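Local coordinates for protein cytokinin riboside 5'-monophosphate phosphoribohydrolase (PDB 5ZI9) that is a LOG-type member of the SLOG clan, built as a Rossmann-like alpha/beta domain around a parallel beta-sheet and assembled from several copies, at residues 63-68 / 149-154. Sequence-based numbering, arbitrary orientation.
Sequences EGFGTL and IGLNFR
The last turn of helix 50-67 (residues 63-67) runs antiparallel to the extended edge strand 149-153, their short axes inclined at 177° and 10.1 Å apart at closest approach. In register, Gly64 CA lies 7.8 Å from Leu151 CA and Thr67 CA 8.2 Å from Ile149 CA. Leu68 leaves helical geometry; Arg154 (phi/psi -106/-16) follows the strand. Apolar packing joins Leu68 CD2 to Leu151 CD1 (4.2 Å) and Ile149 CG2 (4.1 Å), extended by Leu133 of neighbouring strand 130-135. Leu151 (chi1 m, chi2 near 104°) also makes van der Waals contacts, CD2 with Gly64 CA (4.3 Å) and CD1, closely, with Thr67 OG1 (3.2 Å). Toward the strand's C-terminal end, Glu63 OE1 (chi1 m) and Arg154 NH1 (chi1 p) form a salt bridge (3.2 Å); Arg154 also pairs with Glu60 and with Glu63 of a second subunit. In this Rossmann-like helix-on-sheet packing, the helix end thus rests on the edge strand mainly through van der Waals contacts, while its charged end combines bridges within the chain with one between subunits.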
loop_
_atom_site.group_PDB
_atom_site.type_symbol
_atom_site.label_atom_id
_atom_site.label_comp_id
_atom_site.label_asym_id
_atom_site.label_seq_id
_atom_site.Cartn_x
_atom_site.Cartn_y
_atom_site.Cartn_z
ATOM N N GLU B 63 11.888 1.462 -4.803
ATOM C CA GLU B 63 13.062 2.273 -5.140
ATOM C C GLU B 63 13.929 1.545 -6.137
ATOM O O GLU B 63 14.405 2.136 -7.102
ATOM C CB GLU B 63 13.865 2.589 -3.892
ATOM C CG GLU B 63 13.276 3.719 -3.070
ATOM C CD GLU B 63 13.384 3.560 -1.554
ATOM O OE1 GLU B 63 14.385 3.005 -1.041
ATOM O OE2 GLU B 63 12.431 4.010 -0.883
ATOM N N GLY B 64 14.117 0.251 -5.912
ATOM C CA GLY B 64 14.836 -0.593 -6.853
ATOM C C GLY B 64 14.256 -0.552 -8.257
ATOM O O GLY B 64 14.959 -0.232 -9.186
ATOM N N PHE B 65 12.974 -0.838 -8.416
ATOM C CA PHE B 65 12.381 -0.901 -9.735
ATOM C C PHE B 65 12.393 0.438 -10.450
ATOM O O PHE B 65 12.369 0.509 -11.674
ATOM C CB PHE B 65 10.948 -1.343 -9.611
ATOM C CG PHE B 65 10.773 -2.731 -9.086
ATOM C CD1 PHE B 65 11.839 -3.595 -8.975
ATOM C CD2 PHE B 65 9.505 -3.191 -8.740
ATOM C CE1 PHE B 65 11.649 -4.887 -8.531
ATOM C CE2 PHE B 65 9.324 -4.476 -8.300
ATOM C CZ PHE B 65 10.392 -5.317 -8.200
ATOM N N GLY B 66 12.359 1.494 -9.662
ATOM C CA GLY B 66 12.344 2.833 -10.157
ATOM C C GLY B 66 13.710 3.141 -10.694
ATOM O O GLY B 66 13.791 3.679 -11.794
ATOM N N THR B 67 14.777 2.801 -9.961
ATOM C CA THR B 67 16.077 3.194 -10.428
ATOM C C THR B 67 16.598 2.247 -11.499
ATOM O O THR B 67 17.486 2.621 -12.217
ATOM C CB THR B 67 17.151 3.436 -9.315
ATOM O OG1 THR B 67 17.854 2.243 -9.037
ATOM C CG2 THR B 67 16.591 4.067 -8.001
ATOM N N LEU B 68 16.054 1.042 -11.617
ATOM C CA LEU B 68 16.483 0.103 -12.644
ATOM C C LEU B 68 15.458 0.009 -13.777
ATOM O O LEU B 68 15.487 -0.923 -14.552
ATOM C CB LEU B 68 16.731 -1.262 -12.015
ATOM C CG LEU B 68 17.801 -1.256 -10.907
ATOM C CD1 LEU B 68 17.801 -2.574 -10.148
ATOM C CD2 LEU B 68 19.194 -0.988 -11.436
ATOM N N ILE B 149 25.533 2.929 -12.330
ATOM C CA ILE B 149 24.221 2.907 -11.690
ATOM C C ILE B 149 24.385 2.182 -10.352
ATOM O O ILE B 149 24.604 0.957 -10.329
ATOM C CB ILE B 149 23.195 2.227 -12.591
ATOM C CG1 ILE B 149 23.041 3.043 -13.885
ATOM C CG2 ILE B 149 21.856 2.123 -11.901
ATOM C CD1 ILE B 149 22.353 2.289 -15.005
ATOM N N GLY B 150 24.309 2.940 -9.252
ATOM C CA GLY B 150 24.539 2.412 -7.895
ATOM C C GLY B 150 23.334 2.484 -6.957
ATOM O O GLY B 150 22.646 3.514 -6.892
ATOM N N LEU B 151 23.078 1.388 -6.231
ATOM C CA LEU B 151 22.189 1.398 -5.062
ATOM C C LEU B 151 22.801 0.614 -3.986
ATOM O O LEU B 151 23.421 -0.387 -4.261
ATOM C CB LEU B 151 20.887 0.697 -5.307
ATOM C CG LEU B 151 19.927 1.316 -6.289
ATOM C CD1 LEU B 151 20.034 0.469 -7.564
ATOM C CD2 LEU B 151 18.514 1.350 -5.669
ATOM N N ASN B 152 22.520 1.018 -2.755
ATOM C CA ASN B 152 22.846 0.260 -1.559
ATOM C C ASN B 152 21.565 -0.204 -0.922
ATOM O O ASN B 152 20.809 0.606 -0.344
ATOM C CB ASN B 152 23.534 1.169 -0.580
ATOM C CG ASN B 152 24.866 1.614 -1.069
ATOM O OD1 ASN B 152 25.772 0.800 -1.151
ATOM N ND2 ASN B 152 24.991 2.894 -1.404
ATOM N N PHE B 153 21.315 -1.497 -1.037
ATOM C CA PHE B 153 20.124 -2.102 -0.443
ATOM C C PHE B 153 20.374 -2.369 1.006
ATOM O O PHE B 153 21.507 -2.692 1.397
ATOM C CB PHE B 153 19.770 -3.451 -1.105
ATOM C CG PHE B 153 19.265 -3.302 -2.483
ATOM C CD1 PHE B 153 20.149 -3.193 -3.540
ATOM C CD2 PHE B 153 17.890 -3.232 -2.722
ATOM C CE1 PHE B 153 19.681 -3.032 -4.828
ATOM C CE2 PHE B 153 17.400 -3.056 -4.005
ATOM C CZ PHE B 153 18.314 -2.945 -5.067
ATOM N N ARG B 154 19.308 -2.293 1.798
ATOM C CA ARG B 154 19.418 -2.752 3.169
ATOM C C ARG B 154 18.749 -4.080 3.471
ATOM O O ARG B 154 19.125 -4.758 4.446
ATOM C CB ARG B 154 19.119 -1.627 4.164
ATOM C CG ARG B 154 17.740 -1.072 4.139
ATOM C CD ARG B 154 17.730 0.441 4.097
ATOM N NE ARG B 154 16.817 0.828 3.023
ATOM C CZ ARG B 154 16.056 1.919 2.990
ATOM N NH1 ARG B 154 15.292 2.136 1.908
ATOM N NH2 ARG B 154 16.049 2.799 4.001
#